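Long-range contacts in exotoxin type A precursor (allele 1) (Streptococcus pyogenes phage T12, PDB 1FNU), which is a superantigen toxin that probably joins MHC class II molecules to T-cell receptors and so overstimulates T cells: residues 42-47 with 59-64; 80-85 with 95-100; 22-27 with 196-201. One frame throughout, in Å; residues are numbered along the deposited sequence.

Interaction 1: residues 42-47 with 59-64; sequences LSHDLI and KTELKN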
loop_
_atom_site.group_PDB
_atom_site.type_symbol
_atom_site.label_atom_id
_atom_site.label_comp_id
_atom_site.label_asym_id
_atom_site.label_seq_id
_atom_site.Cartn_x
_atom_site.Cartn_y
_atom_site.Cartn_z
ATOM N N LEU A 42 -3.586 -10.152 11.804
ATOM C CA LEU A 42 -2.409 -10.791 12.361
ATOM C C LEU A 42 -2.734 -11.246 13.807
ATOM O O LEU A 42 -3.651 -10.743 14.420
ATOM C CB LEU A 42 -1.291 -9.781 12.354
ATOM C CG LEU A 42 -0.879 -9.259 10.946
ATOM C CD1 LEU A 42 0.479 -8.628 11.029
ATOM C CD2 LEU A 42 -0.839 -10.438 9.936
ATOM N N SER A 43 -1.966 -12.167 14.364
ATOM C CA SER A 43 -2.277 -12.638 15.714
ATOM C C SER A 43 -2.333 -11.573 16.834
ATOM O O SER A 43 -2.950 -11.817 17.880
ATOM C CB SER A 43 -1.255 -13.714 16.104
ATOM O OG SER A 43 -1.311 -14.751 15.161
ATOM N N HIS A 44 -1.723 -10.398 16.635
ATOM C CA HIS A 44 -1.697 -9.453 17.753
ATOM C C HIS A 44 -2.697 -8.339 17.654
ATOM O O HIS A 44 -2.634 -7.388 18.414
ATOM C CB HIS A 44 -0.313 -8.834 17.935
ATOM C CG HIS A 44 0.186 -8.070 16.732
ATOM N ND1 HIS A 44 1.014 -8.615 15.794
ATOM C CD2 HIS A 44 -0.117 -6.835 16.277
ATOM C CE1 HIS A 44 1.208 -7.753 14.806
ATOM N NE2 HIS A 44 0.528 -6.660 15.077
ATOM N N ASP A 45 -3.591 -8.454 16.685
ATOM C CA ASP A 45 -4.603 -7.459 16.529
ATOM C C ASP A 45 -5.985 -8.043 16.692
ATOM O O ASP A 45 -6.130 -9.271 16.724
ATOM C CB ASP A 45 -4.469 -6.719 15.143
ATOM C CG ASP A 45 -4.821 -7.595 13.883
ATOM O OD1 ASP A 45 -5.937 -8.176 13.738
ATOM O OD2 ASP A 45 -3.973 -7.651 12.937
ATOM N N LEU A 46 -6.991 -7.147 16.847
ATOM C CA LEU A 46 -8.420 -7.563 16.869
ATOM C C LEU A 46 -9.178 -6.475 16.011
ATOM O O LEU A 46 -8.854 -5.306 16.076
ATOM C CB LEU A 46 -9.016 -7.652 18.311
ATOM C CG LEU A 46 -8.455 -8.747 19.288
ATOM C CD1 LEU A 46 -8.920 -8.422 20.746
ATOM C CD2 LEU A 46 -8.903 -10.169 18.712
ATOM N N ILE A 47 -10.148 -6.919 15.216
ATOM C CA ILE A 47 -10.953 -6.126 14.293
ATOM C C ILE A 47 -12.335 -6.161 14.844
ATOM O O ILE A 47 -12.795 -7.215 15.322
ATOM C CB ILE A 47 -10.953 -6.797 12.911
ATOM C CG1 ILE A 47 -9.527 -6.783 12.378
ATOM C CG2 ILE A 47 -11.943 -6.155 11.966
ATOM C CD1 ILE A 47 -9.464 -7.422 11.002
ATOM N N LYS A 59 -9.681 -1.492 13.505
ATOM C CA LYS A 59 -8.700 -2.476 13.963
ATOM C C LYS A 59 -7.814 -1.894 15.078
ATOM O O LYS A 59 -7.401 -0.738 15.015
ATOM C CB LYS A 59 -7.759 -2.930 12.814
ATOM C CG LYS A 59 -6.768 -3.954 13.278
ATOM C CD LYS A 59 -5.654 -4.173 12.217
ATOM C CE LYS A 59 -4.544 -3.110 12.266
ATOM N NZ LYS A 59 -3.363 -3.552 11.514
ATOM N N THR A 60 -7.604 -2.687 16.146
ATOM C CA THR A 60 -6.650 -2.329 17.196
ATOM C C THR A 60 -5.527 -3.324 17.314
ATOM O O THR A 60 -5.763 -4.568 17.328
ATOM C CB THR A 60 -7.231 -2.171 18.599
ATOM O OG1 THR A 60 -6.141 -1.906 19.472
ATOM C CG2 THR A 60 -8.009 -3.490 19.088
ATOM N N GLU A 61 -4.298 -2.789 17.390
ATOM C CA GLU A 61 -3.129 -3.595 17.506
ATOM C C GLU A 61 -2.702 -3.517 18.923
ATOM O O GLU A 61 -2.388 -2.452 19.389
ATOM C CB GLU A 61 -1.958 -3.104 16.617
ATOM C CG GLU A 61 -2.068 -3.546 15.182
ATOM C CD GLU A 61 -0.903 -2.972 14.343
ATOM O OE1 GLU A 61 0.304 -3.237 14.768
ATOM O OE2 GLU A 61 -1.281 -2.288 13.310
ATOM N N LEU A 62 -2.615 -4.686 19.560
ATOM C CA LEU A 62 -2.210 -4.794 20.942
ATOM C C LEU A 62 -0.733 -5.202 21.049
ATOM O O LEU A 62 -0.008 -5.287 20.089
ATOM C CB LEU A 62 -3.165 -5.771 21.662
ATOM C CG LEU A 62 -4.566 -5.111 21.619
ATOM C CD1 LEU A 62 -5.678 -6.127 21.524
ATOM C CD2 LEU A 62 -4.736 -4.165 22.852
ATOM N N LYS A 63 -0.297 -5.430 22.265
ATOM C CA LYS A 63 1.064 -5.746 22.544
ATOM C C LYS A 63 1.659 -6.886 21.802
ATOM O O LYS A 63 2.732 -6.779 21.241
ATOM C CB LYS A 63 1.223 -5.987 24.036
ATOM C CG LYS A 63 2.644 -6.284 24.412
ATOM C CD LYS A 63 2.729 -6.519 25.918
ATOM C CE LYS A 63 4.011 -7.204 26.183
ATOM N NZ LYS A 63 4.504 -6.646 27.520
ATOM N N ASN A 64 0.911 -7.961 21.798
ATOM C CA ASN A 64 1.291 -9.227 21.197
ATOM C C ASN A 64 0.118 -10.185 21.129
ATOM O O ASN A 64 -1.004 -9.835 21.472
ATOM C CB ASN A 64 2.392 -9.914 21.995
ATOM C CG ASN A 64 2.066 -10.051 23.485
ATOM O OD1 ASN A 64 0.913 -10.296 23.880
ATOM N ND2 ASN A 64 3.088 -9.931 24.315
HETATM O O HOH W 1 -2.428 -5.878 12.341
#
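L46 and T60 grip each other through both backbone polar groups. L46 N donates to T60 O at 2.9 Å, and T60 N returns a bond to L46 O. One step further, L62 N reaches H44 O at 2.9 Å, and H44 CB packs 3.5 Å from N64 C. On the face of L46 and T60, L46 CD1 meets L62 CD1 at 4.0 Å, and F71 and M67 of helix 65-72 pack against them. T60 CG2 lies 3.6 Å from L46 O, while OG1, anti to the backbone N (chi1 177°), bonds to G101 O in the neighbouring strand. Strands 45-48 and 57-61 form a beta hairpin at one edge of the five-stranded OB-fold sheet, their local axes 4.8 Å apart at 167°. The face of D45, I47, K59 and E61 carries more polar groups, and across the contact its charged ends meet through water and weak bonds, E61 being partly exposed. There D45 and K59 cross at about a right angle without a salt bridge: a water links D45 OD2 to K59 NZ, its very short distances leaving the detail doubtful. D45 is secured by the turn L42-D45 and the residue before it, L42 N meeting OD2 from above the carboxylate plane and L41 N bonding to OD1. K59 NZ is tied to E61 OE2 at 3.0 Å and to Y88 O. H44 and E61 run side by side, ring and carboxylate planes 55° apart, with only a weak bond from H44 NE2 to E61 OE1 (3.4 Å). E189 of a second subunit packs against H44 and N64.

Interaction 2: residues 80-85 with 95-100; sequences GVEYYH and RSACIY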
loop_
_atom_site.group_PDB
_atom_site.type_symbol
_atom_site.label_atom_id
_atom_site.label_comp_id
_atom_site.label_asym_id
_atom_site.label_seq_id
_atom_site.Cartn_x
_atom_site.Cartn_y
_atom_site.Cartn_z
ATOM N N GLY A 80 -9.860 5.270 21.477
ATOM C CA GLY A 80 -8.542 5.394 20.854
ATOM C C GLY A 80 -8.419 6.569 19.880
ATOM O O GLY A 80 -9.437 7.111 19.437
ATOM N N VAL A 81 -7.152 6.918 19.595
ATOM C CA VAL A 81 -6.785 8.011 18.674
ATOM C C VAL A 81 -6.562 7.277 17.337
ATOM O O VAL A 81 -5.614 6.543 17.217
ATOM C CB VAL A 81 -5.446 8.685 19.189
ATOM C CG1 VAL A 81 -4.959 9.826 18.218
ATOM C CG2 VAL A 81 -5.690 9.190 20.630
ATOM N N GLU A 82 -7.444 7.443 16.377
ATOM C CA GLU A 82 -7.308 6.716 15.148
ATOM C C GLU A 82 -6.517 7.380 14.020
ATOM O O GLU A 82 -6.398 8.601 14.006
ATOM C CB GLU A 82 -8.679 6.294 14.601
ATOM C CG GLU A 82 -9.457 7.336 13.915
ATOM C CD GLU A 82 -9.814 8.561 14.759
ATOM O OE1 GLU A 82 -9.583 8.683 15.983
ATOM O OE2 GLU A 82 -10.404 9.461 14.212
ATOM N N TYR A 83 -5.997 6.525 13.134
ATOM C CA TYR A 83 -5.289 6.910 11.910
ATOM C C TYR A 83 -5.821 6.077 10.752
ATOM O O TYR A 83 -6.346 4.948 10.912
ATOM C CB TYR A 83 -3.763 6.705 11.976
ATOM C CG TYR A 83 -3.303 5.271 12.029
ATOM C CD1 TYR A 83 -3.261 4.588 13.250
ATOM C CD2 TYR A 83 -2.899 4.595 10.889
ATOM C CE1 TYR A 83 -2.817 3.229 13.343
ATOM C CE2 TYR A 83 -2.423 3.202 10.975
ATOM C CZ TYR A 83 -2.403 2.562 12.222
ATOM O OH TYR A 83 -1.947 1.271 12.298
ATOM N N TYR A 84 -5.656 6.666 9.568
ATOM C CA TYR A 84 -6.116 6.115 8.300
ATOM C C TYR A 84 -4.973 5.735 7.362
ATOM O O TYR A 84 -4.961 4.629 6.784
ATOM C CB TYR A 84 -7.023 7.185 7.623
ATOM C CG TYR A 84 -8.233 7.477 8.477
ATOM C CD1 TYR A 84 -9.288 6.584 8.486
ATOM C CD2 TYR A 84 -8.299 8.574 9.319
ATOM C CE1 TYR A 84 -10.344 6.745 9.264
ATOM C CE2 TYR A 84 -9.421 8.735 10.155
ATOM C CZ TYR A 84 -10.415 7.796 10.084
ATOM O OH TYR A 84 -11.590 7.877 10.800
ATOM N N HIS A 85 -4.064 6.684 7.190
ATOM C CA HIS A 85 -2.871 6.480 6.333
ATOM C C HIS A 85 -2.069 5.285 6.873
ATOM O O HIS A 85 -1.669 5.322 8.068
ATOM C CB HIS A 85 -1.998 7.695 6.370
ATOM C CG HIS A 85 -0.847 7.592 5.409
ATOM N ND1 HIS A 85 0.444 7.883 5.782
ATOM C CD2 HIS A 85 -0.778 7.142 4.130
ATOM C CE1 HIS A 85 1.270 7.611 4.782
ATOM N NE2 HIS A 85 0.562 7.153 3.770
ATOM N N ARG A 95 -13.209 1.350 4.008
ATOM C CA ARG A 95 -13.484 2.366 5.045
ATOM C C ARG A 95 -12.986 1.963 6.380
ATOM O O ARG A 95 -13.769 1.869 7.315
ATOM C CB ARG A 95 -14.993 2.657 5.089
ATOM C CG ARG A 95 -15.482 3.092 3.708
ATOM C CD ARG A 95 -16.958 3.635 3.696
ATOM N NE ARG A 95 -17.147 4.968 4.364
ATOM C CZ ARG A 95 -17.583 5.177 5.599
ATOM N NH1 ARG A 95 -17.910 4.159 6.396
ATOM N NH2 ARG A 95 -17.716 6.426 6.051
ATOM N N SER A 96 -11.700 1.694 6.516
ATOM C CA SER A 96 -11.281 1.301 7.870
ATOM C C SER A 96 -10.525 2.387 8.633
ATOM O O SER A 96 -10.136 3.390 8.038
ATOM C CB SER A 96 -10.493 -0.033 7.852
ATOM O OG SER A 96 -9.617 -0.108 6.765
ATOM N N ALA A 97 -10.397 2.189 9.946
ATOM C CA ALA A 97 -9.712 3.063 10.891
ATOM C C ALA A 97 -8.886 2.123 11.762
ATOM O O ALA A 97 -9.270 0.986 11.968
ATOM C CB ALA A 97 -10.745 3.811 11.767
ATOM N N CYS A 98 -7.750 2.623 12.278
ATOM C CA CYS A 98 -6.867 1.830 13.087
ATOM C C CYS A 98 -6.440 2.556 14.329
ATOM O O CYS A 98 -6.330 3.764 14.346
ATOM C CB CYS A 98 -5.595 1.443 12.304
ATOM S SG CYS A 98 -5.720 0.195 10.953
ATOM N N ILE A 99 -6.221 1.777 15.374
ATOM C CA ILE A 99 -5.723 2.274 16.648
ATOM C C ILE A 99 -4.707 1.281 17.255
ATOM O O ILE A 99 -4.505 0.171 16.766
ATOM C CB ILE A 99 -6.891 2.496 17.705
ATOM C CG1 ILE A 99 -7.616 1.155 18.103
ATOM C CG2 ILE A 99 -7.956 3.476 17.166
ATOM C CD1 ILE A 99 -8.502 1.351 19.407
ATOM N N TYR A 100 -4.041 1.727 18.313
ATOM C CA TYR A 100 -3.136 0.877 19.039
ATOM C C TYR A 100 -3.749 0.874 20.447
ATOM O O TYR A 100 -4.305 1.894 20.919
ATOM C CB TYR A 100 -1.730 1.423 19.063
ATOM C CG TYR A 100 -0.993 1.226 17.750
ATOM C CD1 TYR A 100 -0.303 0.036 17.450
ATOM C CD2 TYR A 100 -0.996 2.249 16.805
ATOM C CE1 TYR A 100 0.377 -0.111 16.218
ATOM C CE2 TYR A 100 -0.350 2.130 15.600
ATOM C CZ TYR A 100 0.320 0.988 15.308
ATOM O OH TYR A 100 0.961 0.957 14.142
HETATM O O HOH W 2 -4.161 4.452 18.819
HETATM O O HOH W 3 -3.222 -0.189 14.064
#
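The ring of Y83 lies with one face over CB of C98, a CH-pi contact in which the carbon sits 3.7 Å from the ring centroid and is displaced toward the rim, closest to CZ at 3.4 Å. A chi1 of 68° sets Y83 CG between its backbone N and carbonyl carbon. SG of C98 stands obliquely to the same ring, 4.8 Å from its centroid, and forms the disulfide with C87. Y100 is turned almost parallel to Y83, planes 17° apart, but slid so far along that the rings barely overlap and meet mainly through Y83 CE1 and Y100 CE2 (3.5 Å). Y84 presents its edge instead: CD1 lies 3.3 Å from S96 O, near the ring plane, and CE1 touches the methyl of A97. Beneath these rings the backbones pair once, at Y83 and C98, each N-H bonding to the other's carbonyl at 3.0 Å, a single antiparallel bridge between the loop after strand 75-80 and strand 96-105. Beside it, one water joins V81 O to Y100 N, and another accepts a hydrogen bond from Y83 OH and donates one to I99 O. The disulfide loop, as in the staphylococcal enterotoxins, is closed covalently by C87-C98, and its C98 end is further fixed by the bridge and by the Y83 ring over CB, with a water standing in for a direct bond between V81 O and Y100 N.

Interaction 3: residues 22-27 with 196-201; sequences YFLYEG and KYLMIY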
loop_
_atom_site.group_PDB
_atom_site.type_symbol
_atom_site.label_atom_id
_atom_site.label_comp_id
_atom_site.label_asym_id
_atom_site.label_seq_id
_atom_site.Cartn_x
_atom_site.Cartn_y
_atom_site.Cartn_z
ATOM N N TYR A 22 -1.288 17.286 15.180
ATOM C CA TYR A 22 -2.437 18.177 15.406
ATOM C C TYR A 22 -3.816 17.532 15.035
ATOM O O TYR A 22 -4.784 17.618 15.802
ATOM C CB TYR A 22 -2.310 19.518 14.598
ATOM C CG TYR A 22 -3.620 20.368 14.558
ATOM C CD1 TYR A 22 -4.093 21.080 15.700
ATOM C CD2 TYR A 22 -4.424 20.405 13.404
ATOM C CE1 TYR A 22 -5.274 21.771 15.686
ATOM C CE2 TYR A 22 -5.665 21.120 13.385
ATOM C CZ TYR A 22 -6.078 21.796 14.527
ATOM O OH TYR A 22 -7.270 22.543 14.528
ATOM N N PHE A 23 -3.945 16.945 13.834
ATOM C CA PHE A 23 -5.261 16.413 13.476
ATOM C C PHE A 23 -5.687 15.165 14.304
ATOM O O PHE A 23 -6.877 14.920 14.414
ATOM C CB PHE A 23 -5.309 16.136 11.943
ATOM C CG PHE A 23 -5.372 17.387 11.097
ATOM C CD1 PHE A 23 -6.582 18.088 10.991
ATOM C CD2 PHE A 23 -4.231 17.825 10.358
ATOM C CE1 PHE A 23 -6.697 19.217 10.149
ATOM C CE2 PHE A 23 -4.294 18.935 9.527
ATOM C CZ PHE A 23 -5.545 19.656 9.407
ATOM N N LEU A 24 -4.727 14.455 14.889
ATOM C CA LEU A 24 -4.984 13.270 15.707
ATOM C C LEU A 24 -5.625 13.713 17.054
ATOM O O LEU A 24 -6.562 13.112 17.550
ATOM C CB LEU A 24 -3.672 12.539 16.046
ATOM C CG LEU A 24 -2.774 11.863 14.984
ATOM C CD1 LEU A 24 -1.482 11.286 15.629
ATOM C CD2 LEU A 24 -3.634 10.804 14.200
ATOM N N TYR A 25 -5.148 14.815 17.612
ATOM C CA TYR A 25 -5.642 15.263 18.904
ATOM C C TYR A 25 -6.707 16.362 18.926
ATOM O O TYR A 25 -7.402 16.583 19.970
ATOM C CB TYR A 25 -4.462 15.619 19.787
ATOM C CG TYR A 25 -3.578 14.391 20.078
ATOM C CD1 TYR A 25 -3.983 13.423 21.008
ATOM C CD2 TYR A 25 -2.358 14.218 19.440
ATOM C CE1 TYR A 25 -3.192 12.297 21.332
ATOM C CE2 TYR A 25 -1.539 13.124 19.723
ATOM C CZ TYR A 25 -1.949 12.157 20.675
ATOM O OH TYR A 25 -1.143 11.085 20.931
ATOM N N GLU A 26 -6.824 17.051 17.809
ATOM C CA GLU A 26 -7.866 18.049 17.657
ATOM C C GLU A 26 -9.133 17.271 17.239
ATOM O O GLU A 26 -10.230 17.651 17.618
ATOM C CB GLU A 26 -7.515 19.011 16.561
ATOM C CG GLU A 26 -8.670 19.976 16.152
ATOM C CD GLU A 26 -9.107 20.873 17.280
ATOM O OE1 GLU A 26 -8.273 21.144 18.170
ATOM O OE2 GLU A 26 -10.284 21.326 17.278
ATOM N N GLY A 27 -8.995 16.197 16.469
ATOM C CA GLY A 27 -10.164 15.411 16.026
ATOM C C GLY A 27 -10.796 14.615 17.176
ATOM O O GLY A 27 -10.242 14.630 18.288
ATOM N N LYS A 196 3.510 4.966 13.122
ATOM C CA LYS A 196 4.663 4.672 13.955
ATOM C C LYS A 196 4.622 5.389 15.343
ATOM O O LYS A 196 4.856 4.757 16.374
ATOM C CB LYS A 196 5.971 5.004 13.217
ATOM C CG LYS A 196 6.362 6.496 13.430
ATOM C CD LYS A 196 7.831 7.065 13.009
ATOM C CE LYS A 196 9.053 6.211 13.565
ATOM N NZ LYS A 196 9.216 6.049 15.140
ATOM N N TYR A 197 4.207 6.658 15.340
ATOM C CA TYR A 197 4.090 7.514 16.497
ATOM C C TYR A 197 3.076 6.932 17.479
ATOM O O TYR A 197 3.323 6.916 18.702
ATOM C CB TYR A 197 3.542 8.913 16.142
ATOM C CG TYR A 197 3.404 9.808 17.365
ATOM C CD1 TYR A 197 4.542 10.241 18.055
ATOM C CD2 TYR A 197 2.142 10.052 17.939
ATOM C CE1 TYR A 197 4.449 10.853 19.275
ATOM C CE2 TYR A 197 2.045 10.666 19.152
ATOM C CZ TYR A 197 3.207 11.055 19.825
ATOM O OH TYR A 197 3.105 11.664 21.064
ATOM N N LEU A 198 1.943 6.431 16.967
ATOM C CA LEU A 198 0.878 5.978 17.861
ATOM C C LEU A 198 1.139 4.664 18.635
ATOM O O LEU A 198 0.368 4.266 19.537
ATOM C CB LEU A 198 -0.469 5.989 17.066
ATOM C CG LEU A 198 -1.019 7.428 16.758
ATOM C CD1 LEU A 198 -2.227 7.369 15.852
ATOM C CD2 LEU A 198 -1.453 8.107 18.110
ATOM N N MET A 199 2.274 4.056 18.322
ATOM C CA MET A 199 2.698 2.838 18.947
ATOM C C MET A 199 2.987 3.159 20.411
ATOM O O MET A 199 3.162 2.240 21.157
ATOM C CB MET A 199 3.895 2.214 18.205
ATOM C CG MET A 199 3.483 1.605 16.833
ATOM S SD MET A 199 4.901 1.000 15.809
ATOM C CE MET A 199 5.384 -0.358 16.622
ATOM N N ILE A 200 2.995 4.423 20.845
ATOM C CA ILE A 200 3.123 4.620 22.308
ATOM C C ILE A 200 1.911 4.007 23.060
ATOM O O ILE A 200 1.965 3.803 24.280
ATOM C CB ILE A 200 3.223 6.142 22.688
ATOM C CG1 ILE A 200 2.043 6.876 22.046
ATOM C CG2 ILE A 200 4.675 6.662 22.305
ATOM C CD1 ILE A 200 1.740 8.263 22.557
ATOM N N TYR A 201 0.831 3.687 22.345
ATOM C CA TYR A 201 -0.377 3.092 22.957
ATOM C C TYR A 201 -0.543 1.593 22.744
ATOM O O TYR A 201 -1.550 0.949 23.196
ATOM C CB TYR A 201 -1.644 3.728 22.367
ATOM C CG TYR A 201 -1.664 5.175 22.546
ATOM C CD1 TYR A 201 -1.266 5.746 23.757
ATOM C CD2 TYR A 201 -2.115 6.017 21.501
ATOM C CE1 TYR A 201 -1.333 7.128 23.928
ATOM C CE2 TYR A 201 -2.193 7.377 21.656
ATOM C CZ TYR A 201 -1.814 7.942 22.863
ATOM O OH TYR A 201 -1.928 9.307 22.968
#
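The seam between the OB-fold and beta-grasp halves of the toxin is where L24 and Y25, on helix 19-26, meet Y197, L198 and Y201, at the end of helix 194-197 and in the 3-10 turn that follows. The backbones stay well apart, 9.6 Å between CA of L24 and CA of L198, the closest such pair, and long side chains span the gap. L24 and L198 reach toward each other tip to tip, L24 CD1 lying 4.0 Å from L198 CD1 and equally near CD2. Next to them Y25 and Y201 also meet tip to tip through their hydroxyls. Y25 OH donates to Y201 OH at 2.8 Å, and the acceptor oxygen lies in the plane of the Y25 ring, at its edge. Y25 takes up this reach with CG anti to its carbonyl carbon (chi1 -63°). Its hydroxyl is also packed from the side: it lies at the edge and in the plane of the Y197 ring, 3.7 Å from CE2, with L198 CD2 at 4.1 Å. The two tyrosine rings, Y25 and Y197, cross obliquely.

Both remaining hydroxyls have partners in the surrounding fold. Y201 OH bonds to D146 OD2 on helix 142-157, so the hydrogen bond from Y25 continues into a carboxylate, which would probably strengthen Y201 OH as an acceptor. Y197 OH bonds to D185 O and to R150 NH1. A buried polar line thus runs beside an apolar patch, and helix 142-157 packs on the tyrosine side, through R150 on Y25 and D146 on Y201 OH. Such an interface between an OB domain and a beta-grasp domain, bridged by long side chains, is typical of the two-domain fold of staphylococcal and streptococcal superantigens.

From the N terminus the chain first lays down residues 22-27, whose partners come after 168 intervening residues. Within that long excursion interaction 1 closes first, turning residues 48-58 into the connection of an edge hairpin. Interaction 2 follows in series, closing residues 86-94, most of which lie within the C87-C98 disulfide loop. Neither crosses the other, and both fall inside the span of interaction 3, which closes last, when 196-201 returns to the first helix. Interactions 1 and 2 join directly across neighbouring strands, K59 O lying 2.8 Å from I99 N. Y100 then carries interaction 2 onto the 196-201 turn, linking the OB sheet to the domain seam, whereas interactions 1 and 3 do not touch.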